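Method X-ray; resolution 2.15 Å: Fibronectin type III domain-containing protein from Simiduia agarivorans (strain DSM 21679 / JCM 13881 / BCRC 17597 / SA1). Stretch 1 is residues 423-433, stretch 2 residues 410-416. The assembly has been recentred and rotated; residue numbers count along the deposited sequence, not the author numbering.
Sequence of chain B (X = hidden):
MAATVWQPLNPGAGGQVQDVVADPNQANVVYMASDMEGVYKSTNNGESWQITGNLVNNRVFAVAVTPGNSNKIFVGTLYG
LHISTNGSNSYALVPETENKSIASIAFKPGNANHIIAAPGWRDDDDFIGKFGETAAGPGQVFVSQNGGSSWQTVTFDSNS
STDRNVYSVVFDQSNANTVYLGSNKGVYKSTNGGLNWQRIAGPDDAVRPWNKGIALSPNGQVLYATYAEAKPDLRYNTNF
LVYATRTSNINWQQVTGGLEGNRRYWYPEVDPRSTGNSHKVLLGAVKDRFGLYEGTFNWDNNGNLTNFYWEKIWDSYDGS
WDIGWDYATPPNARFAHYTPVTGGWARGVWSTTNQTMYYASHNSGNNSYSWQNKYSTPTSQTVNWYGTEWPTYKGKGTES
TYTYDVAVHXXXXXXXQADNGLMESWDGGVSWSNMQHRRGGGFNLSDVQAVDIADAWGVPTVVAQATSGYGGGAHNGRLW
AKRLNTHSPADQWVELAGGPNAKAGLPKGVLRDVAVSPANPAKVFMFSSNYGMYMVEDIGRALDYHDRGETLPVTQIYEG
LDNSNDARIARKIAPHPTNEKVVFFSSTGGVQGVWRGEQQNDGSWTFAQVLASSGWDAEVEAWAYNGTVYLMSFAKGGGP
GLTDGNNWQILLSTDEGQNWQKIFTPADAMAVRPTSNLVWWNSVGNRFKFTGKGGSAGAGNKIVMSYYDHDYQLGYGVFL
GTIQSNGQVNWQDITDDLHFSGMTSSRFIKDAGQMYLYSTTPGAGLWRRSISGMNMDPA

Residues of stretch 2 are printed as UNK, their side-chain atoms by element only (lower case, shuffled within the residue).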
ATOM      1  N   MET B 423     -24.819 -13.498   9.956  1.00 13.16           N
ATOM      2  CA  MET B 423     -24.459 -14.811   9.424  1.00 13.69           C
ATOM      3  C   MET B 423     -24.262 -14.671   7.918  1.00 16.76           C
ATOM      4  O   MET B 423     -25.214 -14.387   7.186  1.00 20.01           O
ATOM      5  CB  MET B 423     -25.544 -15.837   9.749  1.00 13.76           C
ATOM      6  CG  MET B 423     -25.211 -17.256   9.324  1.00 17.49           C
ATOM      7  SD  MET B 423     -23.858 -17.961  10.285  1.00 22.04           S
ATOM      8  CE  MET B 423     -24.600 -17.985  11.917  1.00 23.02           C
ATOM      9  N   GLU B 424     -23.032 -14.872   7.451  1.00 16.72           N
ATOM     10  CA  GLU B 424     -22.660 -14.477   6.100  1.00 18.67           C
ATOM     11  C   GLU B 424     -22.096 -15.647   5.309  1.00 19.63           C
ATOM     12  O   GLU B 424     -21.414 -16.521   5.850  1.00 17.92           O
ATOM     13  CB  GLU B 424     -21.642 -13.336   6.129  1.00 18.87           C
ATOM     14  CG  GLU B 424     -22.207 -12.054   6.721  1.00 18.23           C
ATOM     15  CD  GLU B 424     -21.184 -10.945   6.788  1.00 17.69           C
ATOM     16  OE1 GLU B 424     -20.447 -10.877   7.790  1.00 18.86           O
ATOM     17  OE2 GLU B 424     -21.113 -10.145   5.832  1.00 18.44           O
ATOM     18  N   SER B 425     -22.379 -15.639   4.008  1.00 16.61           N
ATOM     19  CA  SER B 425     -21.926 -16.669   3.086  1.00 17.34           C
ATOM     20  C   SER B 425     -21.337 -16.025   1.843  1.00 18.31           C
ATOM     21  O   SER B 425     -21.806 -14.973   1.399  1.00 18.16           O
ATOM     22  CB  SER B 425     -23.074 -17.603   2.686  1.00 17.58           C
ATOM     23  OG  SER B 425     -22.606 -18.655   1.858  1.00 17.56           O
ATOM     24  N   TRP B 426     -20.312 -16.667   1.281  1.00 17.35           N
ATOM     25  CA  TRP B 426     -19.706 -16.224   0.032  1.00 18.35           C
ATOM     26  C   TRP B 426     -19.703 -17.310  -1.036  1.00 20.34           C
ATOM     27  O   TRP B 426     -19.000 -17.168  -2.045  1.00 20.20           O
ATOM     28  CB  TRP B 426     -18.282 -15.718   0.284  1.00 18.57           C
ATOM     29  CG  TRP B 426     -18.244 -14.614   1.292  1.00 18.10           C
ATOM     30  CD1 TRP B 426     -18.294 -13.276   1.040  1.00 17.90           C
ATOM     31  CD2 TRP B 426     -18.183 -14.754   2.717  1.00 15.06           C
ATOM     32  NE1 TRP B 426     -18.248 -12.570   2.219  1.00 17.37           N
ATOM     33  CE2 TRP B 426     -18.181 -13.456   3.264  1.00 16.43           C
ATOM     34  CE3 TRP B 426     -18.115 -15.850   3.581  1.00 13.04           C
ATOM     35  CZ2 TRP B 426     -18.117 -13.223   4.639  1.00 16.04           C
ATOM     36  CZ3 TRP B 426     -18.053 -15.618   4.946  1.00 17.61           C
ATOM     37  CH2 TRP B 426     -18.053 -14.315   5.461  1.00 17.65           C
ATOM     38  N   ASP B 427     -20.473 -18.384  -0.850  1.00 19.88           N
ATOM     39  CA  ASP B 427     -20.626 -19.439  -1.851  1.00 23.05           C
ATOM     40  C   ASP B 427     -22.100 -19.734  -2.106  1.00 23.05           C
ATOM     41  O   ASP B 427     -22.497 -20.880  -2.332  1.00 21.24           O
ATOM     42  CB  ASP B 427     -19.874 -20.709  -1.443  1.00 24.18           C
ATOM     43  CG  ASP B 427     -20.280 -21.233  -0.068  1.00 26.17           C
ATOM     44  OD1 ASP B 427     -21.354 -20.855   0.450  1.00 23.86           O
ATOM     45  OD2 ASP B 427     -19.506 -22.033   0.501  1.00 24.73           O
ATOM     46  N   GLY B 428     -22.935 -18.698  -2.068  1.00 23.16           N
ATOM     47  CA  GLY B 428     -24.340 -18.843  -2.379  1.00 19.97           C
ATOM     48  C   GLY B 428     -25.201 -19.400  -1.271  1.00 21.31           C
ATOM     49  O   GLY B 428     -26.345 -19.786  -1.535  1.00 21.05           O
ATOM     50  N   GLY B 429     -24.701 -19.455  -0.040  1.00 18.18           N
ATOM     51  CA  GLY B 429     -25.475 -19.963   1.073  1.00 17.93           C
ATOM     52  C   GLY B 429     -25.170 -21.385   1.487  1.00 19.76           C
ATOM     53  O   GLY B 429     -25.882 -21.926   2.341  1.00 16.22           O
ATOM     54  N   VAL B 430     -24.142 -22.008   0.908  1.00 19.23           N
ATOM     55  CA  VAL B 430     -23.755 -23.354   1.320  1.00 19.19           C
ATOM     56  C   VAL B 430     -23.023 -23.312   2.656  1.00 19.51           C
ATOM     57  O   VAL B 430     -23.375 -24.033   3.598  1.00 18.31           O
ATOM     58  CB  VAL B 430     -22.903 -24.023   0.228  1.00 20.36           C
ATOM     59  CG1 VAL B 430     -22.218 -25.270   0.771  1.00 23.10           C
ATOM     60  CG2 VAL B 430     -23.763 -24.370  -0.978  1.00 20.03           C
ATOM     61  N   SER B 431     -21.999 -22.467   2.764  1.00 21.16           N
ATOM     62  CA  SER B 431     -21.172 -22.397   3.960  1.00 19.44           C
ATOM     63  C   SER B 431     -21.148 -20.969   4.481  1.00 17.70           C
ATOM     64  O   SER B 431     -21.297 -20.011   3.717  1.00 18.53           O
ATOM     65  CB  SER B 431     -19.750 -22.882   3.685  1.00 16.59           C
ATOM     66  OG  SER B 431     -19.026 -21.940   2.912  1.00 18.04           O
ATOM     67  N   TRP B 432     -20.944 -20.832   5.793  1.00 14.08           N
ATOM     68  CA  TRP B 432     -21.170 -19.566   6.474  1.00 11.45           C
ATOM     69  C   TRP B 432     -20.097 -19.291   7.518  1.00 16.37           C
ATOM     70  O   TRP B 432     -19.375 -20.188   7.963  1.00 17.47           O
ATOM     71  CB  TRP B 432     -22.534 -19.539   7.173  1.00 15.66           C
ATOM     72  CG  TRP B 432     -23.673 -19.892   6.285  1.00 17.18           C
ATOM     73  CD1 TRP B 432     -24.026 -21.141   5.853  1.00 13.14           C
ATOM     74  CD2 TRP B 432     -24.617 -18.984   5.713  1.00 17.81           C
ATOM     75  NE1 TRP B 432     -25.131 -21.061   5.041  1.00 16.35           N
ATOM     76  CE2 TRP B 432     -25.517 -19.749   4.943  1.00 18.50           C
ATOM     77  CE3 TRP B 432     -24.789 -17.597   5.776  1.00 15.82           C
ATOM     78  CZ2 TRP B 432     -26.574 -19.174   4.243  1.00 15.40           C
ATOM     79  CZ3 TRP B 432     -25.842 -17.026   5.075  1.00 18.52           C
ATOM     80  CH2 TRP B 432     -26.719 -17.814   4.321  1.00 16.63           C
ATOM     81  N   SER B 433     -20.031 -18.023   7.918  1.00 16.67           N
ATOM     82  CA  SER B 433     -19.259 -17.570   9.063  1.00 17.22           C
ATOM     83  C   SER B 433     -20.005 -16.406   9.698  1.00 20.04           C
ATOM     84  O   SER B 433     -20.571 -15.569   8.992  1.00 20.38           O
ATOM     85  CB  SER B 433     -17.843 -17.132   8.666  1.00 17.74           C
ATOM     86  OG  SER B 433     -17.151 -16.591   9.782  1.00 18.08           O
ATOM     87  N   UNK B 410     -25.097 -11.706  -5.884  1.00 22.95           N
ATOM     88  CA  UNK B 410     -24.179 -12.628  -6.571  1.00 26.45           C
ATOM     89  C   UNK B 410     -23.913 -13.807  -5.642  1.00 26.84           C
ATOM     90  O   UNK B 410     -24.883 -14.461  -5.220  1.00 24.72           O
ATOM     91  o   UNK B 410     -20.885 -10.335  -7.938  1.00 45.27           O
ATOM     92  c   UNK B 410     -23.220 -10.774  -8.057  1.00 34.83           C
ATOM     93  o   UNK B 410     -22.080  -9.100  -9.304  1.00 45.84           O
ATOM     94  c   UNK B 410     -22.937 -11.862  -7.035  1.00 28.80           C
ATOM     95  c   UNK B 410     -21.971 -10.019  -8.465  1.00 42.53           C
ATOM     96  N   UNK B 411     -22.660 -14.117  -5.301  1.00 24.13           N
ATOM     97  CA  UNK B 411     -22.329 -15.244  -4.433  1.00 23.30           C
ATOM     98  C   UNK B 411     -22.511 -14.933  -2.954  1.00 20.67           C
ATOM     99  O   UNK B 411     -22.440 -15.855  -2.133  1.00 21.80           O
ATOM    100  o   UNK B 411     -19.856 -13.574  -5.143  1.00 27.08           O
ATOM    101  n   UNK B 411     -19.096 -14.706  -3.357  1.00 22.13           N
ATOM    102  c   UNK B 411     -20.884 -15.682  -4.679  1.00 23.94           C
ATOM    103  c   UNK B 411     -19.893 -14.563  -4.415  1.00 25.12           C
ATOM    104  N   UNK B 412     -22.728 -13.670  -2.599  1.00 19.22           N
ATOM    105  CA  UNK B 412     -22.837 -13.253  -1.206  1.00 17.65           C
ATOM    106  C   UNK B 412     -24.273 -13.406  -0.720  1.00 21.05           C
ATOM    107  O   UNK B 412     -25.215 -12.990  -1.403  1.00 17.35           O
ATOM    108  c   UNK B 412     -22.548 -11.270   0.363  1.00 17.09           C
ATOM    109  c   UNK B 412     -22.849 -10.296   2.952  1.00 16.40           C
ATOM    110  c   UNK B 412     -21.581 -11.509   1.330  1.00 16.95           C
ATOM    111  c   UNK B 412     -21.728 -11.023   2.621  1.00 19.14           C
ATOM    112  c   UNK B 412     -23.666 -10.526   0.723  1.00 14.79           C
ATOM    113  c   UNK B 412     -23.823 -10.044   2.005  1.00 13.96           C
ATOM    114  c   UNK B 412     -22.389 -11.801  -1.044  1.00 18.26           C
ATOM    115  o   UNK B 412     -22.990  -9.813   4.233  1.00 16.75           O
ATOM    116  N   UNK B 413     -24.432 -14.000   0.463  1.00 19.17           N
ATOM    117  CA  UNK B 413     -25.716 -14.099   1.144  1.00 19.68           C
ATOM    118  C   UNK B 413     -25.500 -13.725   2.601  1.00 20.13           C
ATOM    119  O   UNK B 413     -24.485 -14.099   3.199  1.00 19.62           O
ATOM    120  c   UNK B 413     -27.716 -15.545   1.680  1.00 16.22           C
ATOM    121  c   UNK B 413     -26.328 -15.515   1.041  1.00 17.53           C
ATOM    122  c   UNK B 413     -26.392 -15.979  -0.409  1.00 15.84           C
ATOM    123  N   UNK B 414     -26.446 -12.984   3.174  1.00 14.33           N
ATOM    124  CA  UNK B 414     -26.438 -12.702   4.602  1.00 17.11           C
ATOM    125  C   UNK B 414     -27.782 -13.109   5.186  1.00 20.09           C
ATOM    126  O   UNK B 414     -28.834 -12.781   4.625  1.00 18.76           O
ATOM    127  c   UNK B 414     -27.070 -10.290   4.144  1.00 12.25           C
ATOM    128  c   UNK B 414     -25.561  -9.684   6.869  1.00 16.14           C
ATOM    129  c   UNK B 414     -26.223 -10.969   6.419  1.00 13.40           C
ATOM    130  c   UNK B 414     -26.133 -11.221   4.911  1.00 14.17           C
ATOM    131  N   UNK B 415     -27.741 -13.857   6.287  1.00 17.58           N
ATOM    132  CA  UNK B 415     -28.894 -14.069   7.152  1.00 17.99           C
ATOM    133  C   UNK B 415     -28.754 -13.165   8.367  1.00 17.90           C
ATOM    134  O   UNK B 415     -27.730 -13.205   9.054  1.00 19.35           O
ATOM    135  o   UNK B 415     -30.291 -18.072   8.187  1.00 20.69           O
ATOM    136  c   UNK B 415     -28.996 -15.520   7.625  1.00 19.41           C
ATOM    137  c   UNK B 415     -29.531 -17.924   7.227  1.00 20.16           C
ATOM    138  c   UNK B 415     -29.343 -16.557   6.589  1.00 17.86           C
ATOM    139  n   UNK B 415     -28.825 -18.928   6.711  1.00 13.95           N
ATOM    140  N   UNK B 416     -29.772 -12.350   8.624  1.00 17.92           N
ATOM    141  CA  UNK B 416     -29.831 -11.615   9.870  1.00 17.39           C
ATOM    142  C   UNK B 416     -30.526 -12.448  10.926  1.00 17.96           C
ATOM    143  O   UNK B 416     -31.685 -12.832  10.747  1.00 21.67           O
TER

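Position 410 carries three carbons in an unbranched run, the third holding two oxygens. The end is a carboxylate, and with three carbons the residue is Glu 410. Its side chain stays out of reach of stretch 1 and plays no part in the contact.

Position 411 has two carbons, the second bearing one oxygen and one nitrogen. This is a short amide. Its nitrogen lies 2.8 Å from Trp 426 O, at a nearly straight donor angle, so the nitrogen gives a hydrogen bond to that carbonyl. The residue is Asn 411. Its backbone is used as well: Gly 428 N donates to Asn 411 O at 2.9 Å. Gly 428 has a positive phi, which favours glycine, and this bond ties the turn to stretch 2.

Position 412 shows one carbon, then a ring of six carbons bearing one oxygen. The oxygen is 2.5 Å from Glu 424 OE2. A phenol ring identifies Tyr 412. Its OH donates to Glu 424 OE2 in a very short hydrogen bond. The tyrosine also turns its edge toward the face of Trp 426 in an offset pair, with planes at 60° and the centroid of the five-membered ring 5.4 Å from that of the tyrosine.

Position 413 has three carbons, the first carrying the other two. No polar atom is present. One of the branch carbons is 3.6 Å from Trp 432 CH2, and the other is 3.7 Å from Gly 428 C. This is Val 413. Its CG1 meets the indole and its CG2 reaches the glycine turn, coming 3.9 Å from Gly 429 N.

Position 414 has four carbons, forked at the first, with one arm two carbons long. The end of that arm is 4.1 Å from Glu 424 CG. The residue is Ile 414. It lies on the same face of the sheet as Glu 424.

Position 415 has three carbons, the third carrying one oxygen and one nitrogen. The amide nitrogen sits over one face of the Trp 432 ring, 3.3 Å from CZ2. This longer amide is Gln 415. Its CB is 4.1 Å from Met 423 CB.

Position 416 has no side-chain atoms. It is Gly 416, and it makes no contact with stretch 1.

The contact is built on two antiparallel strands. Gln 415 N donates to Met 423 O at 2.7 Å, and Met 423 N donates to Gln 415 O at 3.1 Å. Two residues on, Val 413 N to Ser 425 O (3.0 Å) and Ser 425 N to Val 413 O (2.7 Å) repeat the pattern. Between them Glu 424 and Ile 414 form a non-hydrogen-bonded pair. Side chains then secure both faces. Val 413 and Gln 415 pack against Trp 432 on one; the Tyr 412 hydroxyl reaches Glu 424, whose side chain lies on the other. Beyond the strand, Asn 411 holds the turn through Trp 426 and Gly 428. Together the stretches bury 581 Å².

Stretch 2 410-416: ENYVIQG
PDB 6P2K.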